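Sso-CP2 metallo-carboxypetidase (Sulfolobus solfataricus, PDB 4MMO) probably works as a zinc-dependent carboxypeptidase of the M20 family, hydrolysing peptides at a metal site in its catalytic domain. Local coordinates at residues A[100-105]-A[413-418]. Residues are numbered along the deposited sequence; the frame is centred on the assembly and turned at random.
Sequences RGASDN and ENIKID
In the catalytic domain of this M20-family zinc peptidase, residues 100-105 carry the zinc ligand Asp104 in the turn leading into helix 102-121, and Glu413, just before strand 414-416, fills that turn with its carboxylate. The glutamate reaches toward residues 100-105 as a nearly straight rod, CG anti to the backbone N (chi1 175°) and the chain extended beyond it, so both oxygens arrive among backbone N-H groups; an acid of this length suits a cluster of backbone N-H donors. OE2 accepts from Ser103 N at 2.7 Å through its anti lone pair, and from Asp104 N at 3.1 Å, which comes from above the carboxylate plane. OE1 is likewise gripped twice: Gly101 N meets it almost straight on at 2.9 Å from well above that plane, while Arg100 NH1 donates to its anti lone pair as part of a salt bridge, also at 2.9 Å. Four bonds thus fix the rotation of the buried carboxylate, and the arginine would help keep it ionised. Arg100 starts away from Glu413, but bends at chi2 and chi3 bring its guanidinium back, nearly coplanar with the carboxylate; Gln75 O, Pro76 O and Ala410 O take further N-H groups. Gly101 suits its place because its positive phi (96°) would press a CB against the preceding carbonyl. Ala102 points its short CB toward residues 414 and 415, meeting Ile415 CG2 at 3.9 Å. The bond to Asp104 N is consistent with a second-shell role for Glu413, holding the backbone of a zinc ligand that binds the metal with His71 and Glu163; a cis peptide follows Asp104, as in M20 relatives. Ile415 takes the crowded chi1 position (60°) for CG1, its beta branch laying CG1 and CG2 both against Ala102, with CG2 3.4 Å from Ala102 O.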
loop_
_atom_site.group_PDB
_atom_site.type_symbol
_atom_site.label_atom_id
_atom_site.label_comp_id
_atom_site.label_asym_id
_atom_site.label_seq_id
_atom_site.Cartn_x
_atom_site.Cartn_y
_atom_site.Cartn_z
ATOM N N ARG A 100 6.822 12.603 24.385
ATOM C CA ARG A 100 7.050 12.989 23.000
ATOM C C ARG A 100 7.574 14.421 23.002
ATOM O O ARG A 100 6.993 15.300 23.643
ATOM C CB ARG A 100 5.755 12.886 22.187
ATOM C CG ARG A 100 5.760 13.625 20.845
ATOM C CD ARG A 100 6.802 13.084 19.859
ATOM N NE ARG A 100 6.359 11.875 19.169
ATOM C CZ ARG A 100 6.850 10.650 19.355
ATOM N NH1 ARG A 100 7.833 10.417 20.216
ATOM N NH2 ARG A 100 6.349 9.640 18.657
ATOM N N GLY A 101 8.677 14.645 22.294
ATOM C CA GLY A 101 9.281 15.964 22.209
ATOM C C GLY A 101 10.420 16.217 23.184
ATOM O O GLY A 101 10.980 17.308 23.218
ATOM N N ALA A 102 10.766 15.215 23.981
ATOM C CA ALA A 102 11.798 15.382 24.995
ATOM C C ALA A 102 13.166 15.617 24.339
ATOM O O ALA A 102 13.914 16.508 24.737
ATOM C CB ALA A 102 11.836 14.168 25.902
ATOM N N SER A 103 13.457 14.820 23.317
ATOM C CA SER A 103 14.690 14.922 22.557
ATOM C C SER A 103 14.521 15.856 21.360
ATOM O O SER A 103 15.322 16.770 21.157
ATOM C CB SER A 103 15.106 13.533 22.078
ATOM O OG SER A 103 16.262 13.600 21.263
ATOM N N ASP A 104 13.467 15.617 20.580
ATOM C CA ASP A 104 13.190 16.363 19.354
ATOM C C ASP A 104 11.871 17.116 19.523
ATOM O O ASP A 104 10.820 16.531 19.274
ATOM C CB ASP A 104 13.086 15.370 18.183
ATOM C CG ASP A 104 12.732 16.038 16.855
ATOM O OD1 ASP A 104 12.878 17.271 16.724
ATOM O OD2 ASP A 104 12.315 15.314 15.924
ATOM N N ASN A 105 11.883 18.394 19.921
ATOM C CA ASN A 105 13.075 19.236 20.061
ATOM C C ASN A 105 12.912 20.197 21.249
ATOM O O ASN A 105 13.575 21.232 21.323
ATOM C CB ASN A 105 13.277 20.018 18.753
ATOM C CG ASN A 105 14.516 20.910 18.757
ATOM O OD1 ASN A 105 14.434 22.093 18.416
ATOM N ND2 ASN A 105 15.663 20.350 19.141
ATOM N N GLU A 413 9.579 8.135 23.936
ATOM C CA GLU A 413 10.667 9.088 23.803
ATOM C C GLU A 413 11.035 9.637 25.174
ATOM O O GLU A 413 10.157 9.918 25.991
ATOM C CB GLU A 413 10.272 10.238 22.876
ATOM C CG GLU A 413 11.326 11.334 22.777
ATOM C CD GLU A 413 10.901 12.466 21.868
ATOM O OE1 GLU A 413 9.909 12.292 21.128
ATOM O OE2 GLU A 413 11.546 13.537 21.904
ATOM N N ASN A 414 12.332 9.801 25.419
ATOM C CA ASN A 414 12.802 10.295 26.707
ATOM C C ASN A 414 14.197 10.909 26.646
ATOM O O ASN A 414 14.956 10.642 25.716
ATOM C CB ASN A 414 12.817 9.153 27.719
ATOM C CG ASN A 414 13.912 8.145 27.434
ATOM O OD1 ASN A 414 15.035 8.287 27.910
ATOM N ND2 ASN A 414 13.594 7.129 26.643
ATOM N N ILE A 415 14.521 11.733 27.640
ATOM C CA ILE A 415 15.880 12.245 27.814
ATOM C C ILE A 415 16.334 12.084 29.265
ATOM O O ILE A 415 15.536 12.219 30.196
ATOM C CB ILE A 415 16.013 13.731 27.390
ATOM C CG1 ILE A 415 15.095 14.635 28.217
ATOM C CG2 ILE A 415 15.693 13.888 25.914
ATOM C CD1 ILE A 415 15.602 16.042 28.336
ATOM N N LYS A 416 17.613 11.786 29.457
ATOM C CA LYS A 416 18.185 11.753 30.794
ATOM C C LYS A 416 18.184 13.167 31.352
ATOM O O LYS A 416 18.585 14.113 30.670
ATOM C CB LYS A 416 19.608 11.197 30.766
ATOM C CG LYS A 416 19.697 9.729 30.391
ATOM C CD LYS A 416 21.140 9.261 30.319
ATOM C CE LYS A 416 21.248 7.902 29.645
ATOM N NZ LYS A 416 22.660 7.454 29.488
ATOM N N ILE A 417 17.718 13.311 32.587
ATOM C CA ILE A 417 17.681 14.611 33.238
ATOM C C ILE A 417 19.085 15.216 33.295
ATOM O O ILE A 417 19.250 16.426 33.144
ATOM C CB ILE A 417 17.052 14.508 34.649
ATOM C CG1 ILE A 417 15.553 14.210 34.517
ATOM C CG2 ILE A 417 17.278 15.795 35.449
ATOM C CD1 ILE A 417 14.793 14.098 35.827
ATOM N N ASP A 418 20.093 14.372 33.492
ATOM C CA ASP A 418 21.476 14.839 33.550
ATOM C C ASP A 418 21.940 15.372 32.194
ATOM O O ASP A 418 22.757 16.293 32.129
ATOM C CB ASP A 418 22.409 13.715 34.016
ATOM C CG ASP A 418 22.195 13.336 35.475
ATOM O OD1 ASP A 418 21.580 14.128 36.222
ATOM O OD2 ASP A 418 22.653 12.245 35.876
#